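Local coordinates for TCR alpha chain (Gallus gallus, PDB 6LIR), which probably recognises antigen at the T-cell surface as the alpha half of the chicken alpha-beta T-cell receptor, pairing with a beta chain, at residues A[2-7]-A[16-21]; A[6-11]-A[103-108]; A[20-25]-A[87-92]; A[30-35]-A[68-73]. All blocks are in the same frame, centred on the assembly; numbering follows the deposited sequence.

Contact 1 of 4, residues A[2-7]-A[16-21]; sequences VQQEPS and INITCS
Residues 2-7 run past strand 16-21 in roughly the reverse sense, the touching parts 140° apart, and the two backbones join in a single antiparallel bridge, the hydrogen-bonded pair Gln3-Ser21. Gln3 N donates to Ser21 O at 2.8 Å, nearly straight at 171°, and Ser21 N returns a bond to Gln3 O at 3.0 Å; both donors lie in the plane of the carbonyl they meet. Cys20 CA adds a C-H...O contact to Gln3 O. Past this bridge the chains diverge, and a water spans the widening wedge: it accepts from Glu5 N at 2.7 Å and donates to Thr19 O at 2.8 Å. Such a divergence belongs to the V-type immunoglobulin domain, whose first strand begins beside strand B (16-21) and then crosses to the other sheet to lie beside strand G. On the outer side, the extended Gln3 side chain brings OE1 alongside the Ser21 hydroxyl, and a second water joins them, donating to Gln3 OE1 at 2.7 Å and lying a short 2.5 Å from Ser21 OG. On the buried side, Val2 sets CG1 anti to its backbone N (chi1 -177°) and presses it on Cys20 SG at 3.5 Å, against a sulfur tied to Cys87. Gln4 passes its CG by Thr19 O at 3.9 Å and then carries its amide inward to strand 84-90: NE2 donates to Tyr85 O while OE1 takes the N-H of Cys87, so this buried polar group is satisfied by backbone atoms of that strand.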
loop_
_atom_site.group_PDB
_atom_site.type_symbol
_atom_site.label_atom_id
_atom_site.label_comp_id
_atom_site.label_asym_id
_atom_site.label_seq_id
_atom_site.Cartn_x
_atom_site.Cartn_y
_atom_site.Cartn_z
ATOM N N VAL A 2 20.293 -2.058 -11.518
ATOM C CA VAL A 2 19.619 -0.770 -11.628
ATOM C C VAL A 2 19.334 -0.296 -10.211
ATOM O O VAL A 2 18.453 -0.834 -9.531
ATOM C CB VAL A 2 18.335 -0.868 -12.462
ATOM C CG1 VAL A 2 17.713 0.497 -12.623
ATOM C CG2 VAL A 2 18.641 -1.470 -13.826
ATOM N N GLN A 3 20.087 0.704 -9.759
ATOM C CA GLN A 3 20.089 1.118 -8.362
ATOM C C GLN A 3 19.248 2.368 -8.141
ATOM O O GLN A 3 19.288 3.311 -8.937
ATOM C CB GLN A 3 21.515 1.365 -7.873
ATOM C CG GLN A 3 22.408 0.143 -7.966
ATOM C CD GLN A 3 23.872 0.508 -8.062
ATOM O OE1 GLN A 3 24.355 0.902 -9.123
ATOM N NE2 GLN A 3 24.589 0.379 -6.951
ATOM N N GLN A 4 18.503 2.368 -7.038
ATOM C CA GLN A 4 17.686 3.493 -6.612
ATOM C C GLN A 4 17.825 3.646 -5.106
ATOM O O GLN A 4 18.064 2.670 -4.390
ATOM C CB GLN A 4 16.202 3.304 -6.963
ATOM C CG GLN A 4 15.890 3.232 -8.445
ATOM C CD GLN A 4 14.397 3.138 -8.704
ATOM O OE1 GLN A 4 13.901 2.112 -9.171
ATOM N NE2 GLN A 4 13.672 4.208 -8.388
ATOM N N GLU A 5 17.668 4.873 -4.626
ATOM C CA GLU A 5 17.664 5.076 -3.189
ATOM C C GLU A 5 16.402 4.445 -2.605
ATOM O O GLU A 5 15.322 4.566 -3.191
ATOM C CB GLU A 5 17.707 6.564 -2.852
ATOM C CG GLU A 5 19.003 7.255 -3.240
ATOM C CD GLU A 5 20.216 6.617 -2.592
ATOM O OE1 GLU A 5 20.455 6.879 -1.394
ATOM O OE2 GLU A 5 20.931 5.857 -3.278
ATOM N N PRO A 6 16.511 3.736 -1.479
ATOM C CA PRO A 6 15.331 3.031 -0.943
ATOM C C PRO A 6 14.162 3.947 -0.621
ATOM O O PRO A 6 13.003 3.555 -0.811
ATOM C CB PRO A 6 15.882 2.335 0.312
ATOM C CG PRO A 6 17.119 3.099 0.666
ATOM C CD PRO A 6 17.703 3.548 -0.635
ATOM N N SER A 7 14.424 5.152 -0.121
ATOM C CA SER A 7 13.339 6.032 0.278
ATOM C C SER A 7 13.723 7.484 0.037
ATOM O O SER A 7 14.903 7.835 -0.058
ATOM C CB SER A 7 12.960 5.819 1.747
ATOM O OG SER A 7 14.089 5.959 2.585
ATOM N N ILE A 16 11.222 17.364 -5.566
ATOM C CA ILE A 16 12.214 16.374 -5.162
ATOM C C ILE A 16 12.662 15.573 -6.378
ATOM O O ILE A 16 11.878 15.278 -7.287
ATOM C CB ILE A 16 11.679 15.445 -4.050
ATOM C CG1 ILE A 16 12.818 14.584 -3.490
ATOM C CG2 ILE A 16 10.523 14.588 -4.562
ATOM C CD1 ILE A 16 12.454 13.795 -2.257
ATOM N N ASN A 17 13.942 15.217 -6.366
ATOM C CA ASN A 17 14.598 14.467 -7.424
ATOM C C ASN A 17 14.727 13.005 -7.013
ATOM O O ASN A 17 15.182 12.704 -5.904
ATOM C CB ASN A 17 15.976 15.061 -7.714
ATOM C CG ASN A 17 16.507 14.671 -9.075
ATOM O OD1 ASN A 17 15.791 14.729 -10.076
ATOM N ND2 ASN A 17 17.768 14.266 -9.121
ATOM N N ILE A 18 14.341 12.098 -7.903
ATOM C CA ILE A 18 14.470 10.666 -7.655
ATOM C C ILE A 18 15.445 10.126 -8.696
ATOM O O ILE A 18 15.173 10.181 -9.902
ATOM C CB ILE A 18 13.120 9.941 -7.719
ATOM C CG1 ILE A 18 12.124 10.582 -6.747
ATOM C CG2 ILE A 18 13.282 8.461 -7.383
ATOM C CD1 ILE A 18 10.804 9.847 -6.666
ATOM N N THR A 19 16.599 9.647 -8.234
ATOM C CA THR A 19 17.671 9.207 -9.115
ATOM C C THR A 19 17.537 7.733 -9.477
ATOM O O THR A 19 16.842 6.958 -8.817
ATOM C CB THR A 19 19.041 9.443 -8.471
ATOM O OG1 THR A 19 19.146 8.661 -7.275
ATOM C CG2 THR A 19 19.238 10.917 -8.133
ATOM N N CYS A 20 18.278 7.341 -10.508
ATOM C CA CYS A 20 18.336 5.956 -10.957
ATOM C C CYS A 20 19.671 5.782 -11.662
ATOM O O CYS A 20 19.963 6.508 -12.616
ATOM C CB CYS A 20 17.168 5.613 -11.887
ATOM S SG CYS A 20 17.240 3.964 -12.634
ATOM N N SER A 21 20.488 4.855 -11.168
ATOM C CA SER A 21 21.852 4.658 -11.633
ATOM C C SER A 21 22.027 3.220 -12.104
ATOM O O SER A 21 21.706 2.279 -11.370
ATOM C CB SER A 21 22.846 4.985 -10.515
ATOM O OG SER A 21 24.135 4.481 -10.809
HETATM O O HOH W 1 25.570 3.297 -9.068
HETATM O O HOH W 2 16.451 6.883 -6.031
#

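Contact 2 of 4, residues A[6-11]-A[103-108]; sequences PSAETS and TRLSVQ
Strands 7-11 and 103-108 lie side by side and parallel, 4.4 Å apart at closest approach and 18° from perfect alignment. Five backbone bonds zigzag between them, from Arg104 N to Pro6 O at 2.9 Å through to Gln108 N to Thr10 O at 2.8 Å. Ala8 and Thr10 each give their N-H and receive a bond at their O, as do Arg104 and Ser106 on the other strand. At the Pro6 end the donors stand above the carbonyl planes, whereas Ser106 N and Gln108 N approach in plane.

Leu105 reaches across the buried face. Its CB leaves the strand towards the interior, and CG, anti to the backbone N (chi1 175°), continues from it; the next torsion (60°) swings CD1 across to the neighbouring strand. There CD1 passes Ala8 O at 3.7 Å, meets Ala8 CB at 4.1 Å and reaches Thr10 CG2 at 4.2 Å. Thr103 CG2 flanks the same methyl of Ala8 at 3.9 Å, and Thr10 CG2 lies alongside Val107 CG2 at 4.0 Å. Ile16 of strand 16-21 closes over Ala8, Thr10 and Leu105 from the opposing sheet. On the other face are Ser7, Glu9, Ser11, Arg104, Ser106 and Gln108; Arg104 leads its extended chain away to a salt bridge with Glu170 of the TCR beta chain. This parallel pairing of A' with G, closing an otherwise antiparallel sheet, is a hallmark of the V-type immunoglobulin domain.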
loop_
_atom_site.group_PDB
_atom_site.type_symbol
_atom_site.label_atom_id
_atom_site.label_comp_id
_atom_site.label_asym_id
_atom_site.label_seq_id
_atom_site.Cartn_x
_atom_site.Cartn_y
_atom_site.Cartn_z
ATOM N N PRO A 6 16.511 3.736 -1.479
ATOM C CA PRO A 6 15.331 3.031 -0.943
ATOM C C PRO A 6 14.162 3.947 -0.621
ATOM O O PRO A 6 13.003 3.555 -0.811
ATOM C CB PRO A 6 15.882 2.335 0.312
ATOM C CG PRO A 6 17.119 3.099 0.666
ATOM C CD PRO A 6 17.703 3.548 -0.635
ATOM N N SER A 7 14.424 5.152 -0.121
ATOM C CA SER A 7 13.339 6.032 0.278
ATOM C C SER A 7 13.723 7.484 0.037
ATOM O O SER A 7 14.903 7.835 -0.058
ATOM C CB SER A 7 12.960 5.819 1.747
ATOM O OG SER A 7 14.089 5.959 2.585
ATOM N N ALA A 8 12.696 8.323 -0.055
ATOM C CA ALA A 8 12.856 9.762 -0.197
ATOM C C ALA A 8 11.698 10.440 0.518
ATOM O O ALA A 8 10.621 9.858 0.683
ATOM C CB ALA A 8 12.904 10.188 -1.668
ATOM N N GLU A 9 11.920 11.681 0.935
ATOM C CA GLU A 9 10.887 12.420 1.640
ATOM C C GLU A 9 10.959 13.890 1.258
ATOM O O GLU A 9 12.035 14.437 1.005
ATOM C CB GLU A 9 11.021 12.260 3.165
ATOM C CG GLU A 9 12.237 12.958 3.757
ATOM C CD GLU A 9 12.287 12.884 5.274
ATOM O OE1 GLU A 9 13.174 12.183 5.807
ATOM O OE2 GLU A 9 11.443 13.530 5.932
ATOM N N THR A 10 9.792 14.522 1.224
ATOM C CA THR A 10 9.683 15.921 0.845
ATOM C C THR A 10 8.399 16.475 1.436
ATOM O O THR A 10 7.468 15.733 1.756
ATOM C CB THR A 10 9.701 16.108 -0.676
ATOM O OG1 THR A 10 9.870 17.496 -0.987
ATOM C CG2 THR A 10 8.399 15.616 -1.292
ATOM N N SER A 11 8.369 17.789 1.595
ATOM C CA SER A 11 7.161 18.457 2.045
ATOM C C SER A 11 6.305 18.819 0.840
ATOM O O SER A 11 6.810 19.007 -0.271
ATOM C CB SER A 11 7.495 19.711 2.854
ATOM O OG SER A 11 7.972 20.743 2.010
ATOM N N THR A 103 12.087 3.517 -5.254
ATOM C CA THR A 103 12.276 4.548 -4.243
ATOM C C THR A 103 10.921 4.894 -3.640
ATOM O O THR A 103 9.997 5.285 -4.363
ATOM C CB THR A 103 12.946 5.785 -4.840
ATOM O OG1 THR A 103 14.284 5.447 -5.231
ATOM C CG2 THR A 103 13.000 6.914 -3.809
ATOM N N ARG A 104 10.807 4.756 -2.323
ATOM C CA ARG A 104 9.545 4.980 -1.623
ATOM C C ARG A 104 9.467 6.453 -1.244
ATOM O O ARG A 104 10.182 6.905 -0.345
ATOM C CB ARG A 104 9.425 4.103 -0.380
ATOM C CG ARG A 104 8.134 4.358 0.341
ATOM C CD ARG A 104 7.763 3.337 1.408
ATOM N NE ARG A 104 6.672 3.870 2.146
ATOM C CZ ARG A 104 5.382 3.718 1.837
ATOM N NH1 ARG A 104 4.391 4.263 2.536
ATOM N NH2 ARG A 104 5.051 2.969 0.794
ATOM N N LEU A 105 8.612 7.204 -1.933
ATOM C CA LEU A 105 8.494 8.636 -1.691
ATOM C C LEU A 105 7.429 8.905 -0.636
ATOM O O LEU A 105 6.311 8.387 -0.719
ATOM C CB LEU A 105 8.155 9.398 -2.974
ATOM C CG LEU A 105 7.890 10.897 -2.754
ATOM C CD1 LEU A 105 9.119 11.578 -2.165
ATOM C CD2 LEU A 105 7.440 11.595 -4.032
ATOM N N SER A 106 7.788 9.719 0.348
ATOM C CA SER A 106 6.887 10.181 1.391
ATOM C C SER A 106 6.731 11.686 1.230
ATOM O O SER A 106 7.725 12.394 1.041
ATOM C CB SER A 106 7.429 9.848 2.783
ATOM O OG SER A 106 6.957 8.589 3.228
ATOM N N VAL A 107 5.494 12.170 1.286
ATOM C CA VAL A 107 5.204 13.585 1.089
ATOM C C VAL A 107 4.487 14.082 2.332
ATOM O O VAL A 107 3.377 13.630 2.642
ATOM C CB VAL A 107 4.354 13.829 -0.167
ATOM C CG1 VAL A 107 3.996 15.308 -0.295
ATOM C CG2 VAL A 107 5.083 13.338 -1.410
ATOM N N GLN A 108 5.119 15.018 3.038
ATOM C CA GLN A 108 4.605 15.510 4.305
ATOM C C GLN A 108 3.796 16.773 4.086
ATOM O O GLN A 108 4.357 17.793 3.656
ATOM C CB GLN A 108 5.745 15.778 5.279
ATOM C CG GLN A 108 6.434 14.519 5.770
ATOM C CD GLN A 108 7.941 14.635 5.743
ATOM O OE1 GLN A 108 8.641 13.698 5.359
ATOM N NE2 GLN A 108 8.453 15.792 6.150
#

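Contact 3 of 4, residues A[20-25]-A[87-92]; sequences CSHPSI and CAVRGS
Cys20, on strand B, forms the disulfide that pins the two sheets of the immunoglobulin sandwich. Its SG is bonded to Cys87 SG on strand F at 2.0 Å, with a right-handed twist of 70° about the S-S bond; Cys87 SG sits between its own backbone N and carbonyl carbon, the crowded position, whereas Cys20 SG is anti to N. His22 begins a type I turn that ends at Ile25, closed by Ile25 N to His22 O at 3.0 Å. The imidazole bends back within the turn, and ND1 donates almost in the ring plane to Ile25 O at 2.9 Å, which fixes the ring's rotation. One face is thereby offered to Val89, whose CG1 lies 3.8 Å from the ring centroid, towards the NE2 rim, as a CH-pi contact. An alanine in place of His22 would lose the bond to Ile25 O and the ring face over Val89 CG1, and would probably loosen the turn. The turn leads out of strand B into the first complementarity-determining loop, while residues 87-92 run from strand F into the third. Ile25 joins their bases: its CG2 touches Val89 CG2 at 4.0 Å and Gly91 CA, also at 4.0 Å.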
loop_
_atom_site.group_PDB
_atom_site.type_symbol
_atom_site.label_atom_id
_atom_site.label_comp_id
_atom_site.label_asym_id
_atom_site.label_seq_id
_atom_site.Cartn_x
_atom_site.Cartn_y
_atom_site.Cartn_z
ATOM N N CYS A 20 18.278 7.341 -10.508
ATOM C CA CYS A 20 18.336 5.956 -10.957
ATOM C C CYS A 20 19.671 5.782 -11.662
ATOM O O CYS A 20 19.963 6.508 -12.616
ATOM C CB CYS A 20 17.168 5.613 -11.887
ATOM S SG CYS A 20 17.240 3.964 -12.634
ATOM N N SER A 21 20.488 4.855 -11.168
ATOM C CA SER A 21 21.852 4.658 -11.633
ATOM C C SER A 21 22.027 3.220 -12.104
ATOM O O SER A 21 21.706 2.279 -11.370
ATOM C CB SER A 21 22.846 4.985 -10.515
ATOM O OG SER A 21 24.135 4.481 -10.809
ATOM N N HIS A 22 22.519 3.053 -13.334
ATOM C CA HIS A 22 22.786 1.733 -13.914
ATOM C C HIS A 22 24.075 1.797 -14.720
ATOM O O HIS A 22 24.058 1.803 -15.956
ATOM C CB HIS A 22 21.611 1.270 -14.777
ATOM C CG HIS A 22 20.996 2.357 -15.605
ATOM N ND1 HIS A 22 21.325 2.566 -16.928
ATOM C CD2 HIS A 22 20.065 3.290 -15.298
ATOM C CE1 HIS A 22 20.627 3.585 -17.398
ATOM N NE2 HIS A 22 19.854 4.042 -16.429
ATOM N N PRO A 23 25.225 1.834 -14.040
ATOM C CA PRO A 23 26.505 1.999 -14.754
ATOM C C PRO A 23 26.781 0.908 -15.773
ATOM O O PRO A 23 27.436 1.172 -16.788
ATOM C CB PRO A 23 27.546 1.998 -13.624
ATOM C CG PRO A 23 26.784 2.342 -12.393
ATOM C CD PRO A 23 25.418 1.750 -12.580
ATOM N N SER A 24 26.301 -0.307 -15.542
ATOM C CA SER A 24 26.580 -1.430 -16.423
ATOM C C SER A 24 25.603 -1.532 -17.586
ATOM O O SER A 24 25.715 -2.464 -18.387
ATOM C CB SER A 24 26.555 -2.733 -15.622
ATOM O OG SER A 24 25.247 -3.283 -15.612
ATOM N N ILE A 25 24.644 -0.618 -17.699
ATOM C CA ILE A 25 23.644 -0.671 -18.759
ATOM C C ILE A 25 23.604 0.686 -19.440
ATOM O O ILE A 25 23.358 1.708 -18.785
ATOM C CB ILE A 25 22.249 -1.049 -18.231
ATOM C CG1 ILE A 25 22.305 -2.371 -17.462
ATOM C CG2 ILE A 25 21.252 -1.139 -19.384
ATOM C CD1 ILE A 25 20.955 -2.836 -16.942
ATOM N N CYS A 87 12.297 2.930 -11.718
ATOM C CA CYS A 87 12.852 3.123 -13.047
ATOM C C CYS A 87 13.055 1.752 -13.675
ATOM O O CYS A 87 13.304 0.763 -12.983
ATOM C CB CYS A 87 14.179 3.893 -13.016
ATOM S SG CYS A 87 15.489 3.060 -12.104
ATOM N N ALA A 88 12.893 1.698 -14.990
ATOM C CA ALA A 88 13.071 0.468 -15.749
ATOM C C ALA A 88 13.806 0.818 -17.031
ATOM O O ALA A 88 13.386 1.728 -17.753
ATOM C CB ALA A 88 11.725 -0.198 -16.060
ATOM N N VAL A 89 14.905 0.118 -17.304
ATOM C CA VAL A 89 15.757 0.457 -18.435
ATOM C C VAL A 89 15.884 -0.750 -19.353
ATOM O O VAL A 89 15.757 -1.904 -18.933
ATOM C CB VAL A 89 17.152 0.939 -17.977
ATOM C CG1 VAL A 89 17.021 2.068 -16.959
ATOM C CG2 VAL A 89 17.952 -0.211 -17.390
ATOM N N ARG A 90 16.159 -0.466 -20.620
ATOM C CA ARG A 90 16.369 -1.484 -21.636
ATOM C C ARG A 90 17.717 -1.238 -22.286
ATOM O O ARG A 90 18.008 -0.116 -22.711
ATOM C CB ARG A 90 15.255 -1.484 -22.687
ATOM C CG ARG A 90 14.603 -2.840 -22.874
ATOM C CD ARG A 90 13.609 -2.833 -24.024
ATOM N NE ARG A 90 12.429 -2.034 -23.712
ATOM C CZ ARG A 90 11.350 -2.506 -23.091
ATOM N NH1 ARG A 90 10.323 -1.706 -22.842
ATOM N NH2 ARG A 90 11.305 -3.776 -22.712
ATOM N N GLY A 91 18.535 -2.290 -22.362
ATOM C CA GLY A 91 19.849 -2.169 -22.968
ATOM C C GLY A 91 19.783 -2.076 -24.478
ATOM O O GLY A 91 20.700 -1.547 -25.113
ATOM N N SER A 92 18.709 -2.591 -25.069
ATOM C CA SER A 92 18.529 -2.606 -26.511
ATOM C C SER A 92 17.038 -2.598 -26.801
ATOM O O SER A 92 16.215 -2.816 -25.910
ATOM C CB SER A 92 19.180 -3.831 -27.151
ATOM O OG SER A 92 18.244 -4.896 -27.224
#

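Contact 4 of 4, residues A[30-35]-A[68-73]; sequences IQWYRQ and RSSALW
The indole of Trp32 stands between the two sheets, with Leu72 on one face, Cys87 on the opposite side and Ser70 at the edge. Leu72 CB sits squarely over the six-membered ring, 3.8 Å from its centroid and only 5° off the normal. Beyond the other side of the indole plane, Cys87 CB lies 3.6 Å from Trp32 CE2. This is the core tryptophan of strand C packed against the disulfide, a signature of the immunoglobulin sandwich; strand 30-35 belongs to one sheet and strand E, 69-73, to the other, their axes 9.0 Å apart and inclined at 35°. At the edge, Trp32 NE1 donates to Ser70 OG at 3.1 Å, close to the ring plane though bent at the hydrogen, so the buried indole N-H is satisfied across the sandwich. The side chains of Trp32 and Leu72 overlap while running in opposing directions, and Leu72 CD2 lies 3.8 Å from Trp32 CE3. A leucine at Trp32 would remove the donor to Ser70 OG and the flat surface under Leu72, and would probably loosen the packing between Leu72 and the disulfide. Tyr33 points to the other side of its sheet, where its OH is hydrogen-bonded to Leu99 N of the TCR beta chain. Ser70 is also held from the Ile30 side: Ile30 CD1 meets Ser70 CB at 3.8 Å, and Ile30 CG2 lies 3.7 Å from Ser70 OG.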
loop_
_atom_site.group_PDB
_atom_site.type_symbol
_atom_site.label_atom_id
_atom_site.label_comp_id
_atom_site.label_asym_id
_atom_site.label_seq_id
_atom_site.Cartn_x
_atom_site.Cartn_y
_atom_site.Cartn_z
ATOM N N ILE A 30 14.385 4.407 -21.370
ATOM C CA ILE A 30 14.200 4.478 -19.929
ATOM C C ILE A 30 12.735 4.774 -19.659
ATOM O O ILE A 30 12.148 5.659 -20.293
ATOM C CB ILE A 30 15.103 5.551 -19.289
ATOM C CG1 ILE A 30 16.571 5.121 -19.364
ATOM C CG2 ILE A 30 14.705 5.801 -17.850
ATOM C CD1 ILE A 30 17.549 6.236 -19.082
ATOM N N GLN A 31 12.155 4.051 -18.711
ATOM C CA GLN A 31 10.776 4.252 -18.310
ATOM C C GLN A 31 10.730 4.400 -16.803
ATOM O O GLN A 31 11.589 3.884 -16.081
ATOM C CB GLN A 31 9.871 3.085 -18.729
ATOM C CG GLN A 31 9.730 2.904 -20.225
ATOM C CD GLN A 31 9.462 1.463 -20.608
ATOM O OE1 GLN A 31 10.144 0.903 -21.466
ATOM N NE2 GLN A 31 8.467 0.852 -19.971
ATOM N N TRP A 32 9.694 5.081 -16.331
ATOM C CA TRP A 32 9.480 5.253 -14.909
ATOM C C TRP A 32 8.043 4.883 -14.597
ATOM O O TRP A 32 7.127 5.192 -15.369
ATOM C CB TRP A 32 9.761 6.689 -14.463
ATOM C CG TRP A 32 11.211 6.988 -14.255
ATOM C CD1 TRP A 32 12.130 7.299 -15.215
ATOM C CD2 TRP A 32 11.912 7.010 -13.006
ATOM N NE1 TRP A 32 13.361 7.517 -14.641
ATOM C CE2 TRP A 32 13.253 7.348 -13.285
ATOM C CE3 TRP A 32 11.534 6.786 -11.678
ATOM C CZ2 TRP A 32 14.219 7.466 -12.287
ATOM C CZ3 TRP A 32 12.495 6.901 -10.685
ATOM C CH2 TRP A 32 13.823 7.239 -10.996
ATOM N N TYR A 33 7.862 4.218 -13.462
ATOM C CA TYR A 33 6.563 3.782 -12.987
ATOM C C TYR A 33 6.425 4.204 -11.534
ATOM O O TYR A 33 7.414 4.483 -10.850
ATOM C CB TYR A 33 6.393 2.256 -13.098
ATOM C CG TYR A 33 6.382 1.706 -14.508
ATOM C CD1 TYR A 33 7.558 1.574 -15.238
ATOM C CD2 TYR A 33 5.195 1.295 -15.099
ATOM C CE1 TYR A 33 7.548 1.065 -16.527
ATOM C CE2 TYR A 33 5.172 0.785 -16.385
ATOM C CZ TYR A 33 6.351 0.670 -17.094
ATOM O OH TYR A 33 6.324 0.163 -18.374
ATOM N N ARG A 34 5.185 4.249 -11.061
ATOM C CA ARG A 34 4.940 4.486 -9.651
ATOM C C ARG A 34 3.847 3.544 -9.178
ATOM O O ARG A 34 2.878 3.277 -9.898
ATOM C CB ARG A 34 4.592 5.957 -9.365
ATOM C CG ARG A 34 3.172 6.384 -9.651
ATOM C CD ARG A 34 2.954 7.786 -9.107
ATOM N NE ARG A 34 1.707 8.378 -9.577
ATOM C CZ ARG A 34 1.315 9.614 -9.283
ATOM N NH1 ARG A 34 2.078 10.393 -8.522
ATOM N NH2 ARG A 34 0.166 10.072 -9.756
ATOM N N GLN A 35 4.035 3.009 -7.986
ATOM C CA GLN A 35 3.115 2.046 -7.399
ATOM C C GLN A 35 2.491 2.693 -6.170
ATOM O O GLN A 35 3.143 2.839 -5.130
ATOM C CB GLN A 35 3.804 0.736 -7.041
ATOM C CG GLN A 35 2.858 -0.228 -6.346
ATOM C CD GLN A 35 3.567 -1.305 -5.556
ATOM O OE1 GLN A 35 2.993 -1.882 -4.635
ATOM N NE2 GLN A 35 4.813 -1.595 -5.920
ATOM N N ARG A 68 23.488 6.158 -18.940
ATOM C CA ARG A 68 23.728 5.190 -17.878
ATOM C C ARG A 68 23.101 5.615 -16.558
ATOM O O ARG A 68 23.381 5.002 -15.523
ATOM C CB ARG A 68 25.233 4.962 -17.707
ATOM C CG ARG A 68 25.900 4.395 -18.962
ATOM C CD ARG A 68 27.380 4.114 -18.748
ATOM N NE ARG A 68 28.016 3.663 -19.984
ATOM C CZ ARG A 68 28.071 2.393 -20.371
ATOM N NH1 ARG A 68 27.533 1.446 -19.612
ATOM N NH2 ARG A 68 28.661 2.070 -21.515
ATOM N N SER A 69 22.231 6.619 -16.581
ATOM C CA SER A 69 21.526 7.094 -15.396
ATOM C C SER A 69 20.403 8.013 -15.848
ATOM O O SER A 69 20.415 8.530 -16.970
ATOM C CB SER A 69 22.453 7.828 -14.424
ATOM O OG SER A 69 22.951 9.011 -15.013
ATOM N N SER A 70 19.441 8.221 -14.953
ATOM C CA SER A 70 18.364 9.164 -15.205
ATOM C C SER A 70 17.857 9.695 -13.871
ATOM O O SER A 70 18.222 9.204 -12.799
ATOM C CB SER A 70 17.230 8.516 -16.008
ATOM O OG SER A 70 16.410 7.713 -15.174
ATOM N N ALA A 71 17.001 10.706 -13.953
ATOM C CA ALA A 71 16.469 11.355 -12.764
ATOM C C ALA A 71 15.051 11.809 -13.052
ATOM O O ALA A 71 14.794 12.442 -14.080
ATOM C CB ALA A 71 17.329 12.552 -12.337
ATOM N N LEU A 72 14.142 11.481 -12.139
ATOM C CA LEU A 72 12.755 11.904 -12.213
ATOM C C LEU A 72 12.549 13.053 -11.236
ATOM O O LEU A 72 12.680 12.872 -10.019
ATOM C CB LEU A 72 11.808 10.751 -11.887
ATOM C CG LEU A 72 10.328 11.109 -12.009
ATOM C CD1 LEU A 72 9.970 11.394 -13.462
ATOM C CD2 LEU A 72 9.447 10.007 -11.439
ATOM N N TRP A 73 12.238 14.228 -11.766
ATOM C CA TRP A 73 12.002 15.412 -10.952
ATOM C C TRP A 73 10.501 15.612 -10.827
ATOM O O TRP A 73 9.804 15.726 -11.839
ATOM C CB TRP A 73 12.655 16.649 -11.572
ATOM C CG TRP A 73 12.261 17.952 -10.906
ATOM C CD1 TRP A 73 11.429 18.911 -11.409
ATOM C CD2 TRP A 73 12.694 18.430 -9.625
ATOM N NE1 TRP A 73 11.317 19.958 -10.519
ATOM C CE2 TRP A 73 12.085 19.687 -9.418
ATOM C CE3 TRP A 73 13.538 17.919 -8.634
ATOM C CZ2 TRP A 73 12.294 20.439 -8.261
ATOM C CZ3 TRP A 73 13.747 18.669 -7.484
ATOM C CH2 TRP A 73 13.126 19.913 -7.309
#

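How the contacts relate
All four contacts belong to one V domain. Contacts 3 and 4 are its buried heart, 10 Å apart between centres, and both bridge the two sheets through side chains: one by a covalent bond and an imidazole-aliphatic contact, the other by an indole. Contacts 1 and 2 lie nearer the surface and rely mainly on backbone bonds; contact 2 takes over from contact 1 at Pro6, where the first strand has changed sheets. Contact 1 is antiparallel and partly water-mediated, contact 2 parallel and direct. Cys20 works in both contacts 1 and 3, touching Val2 in one and bonded to Cys87 in the other. Contact 1 meets contact 4 through backbone pairing of strands 16-21 and 69-74, while Ala88 N to Gln31 O couples contacts 3 and 4.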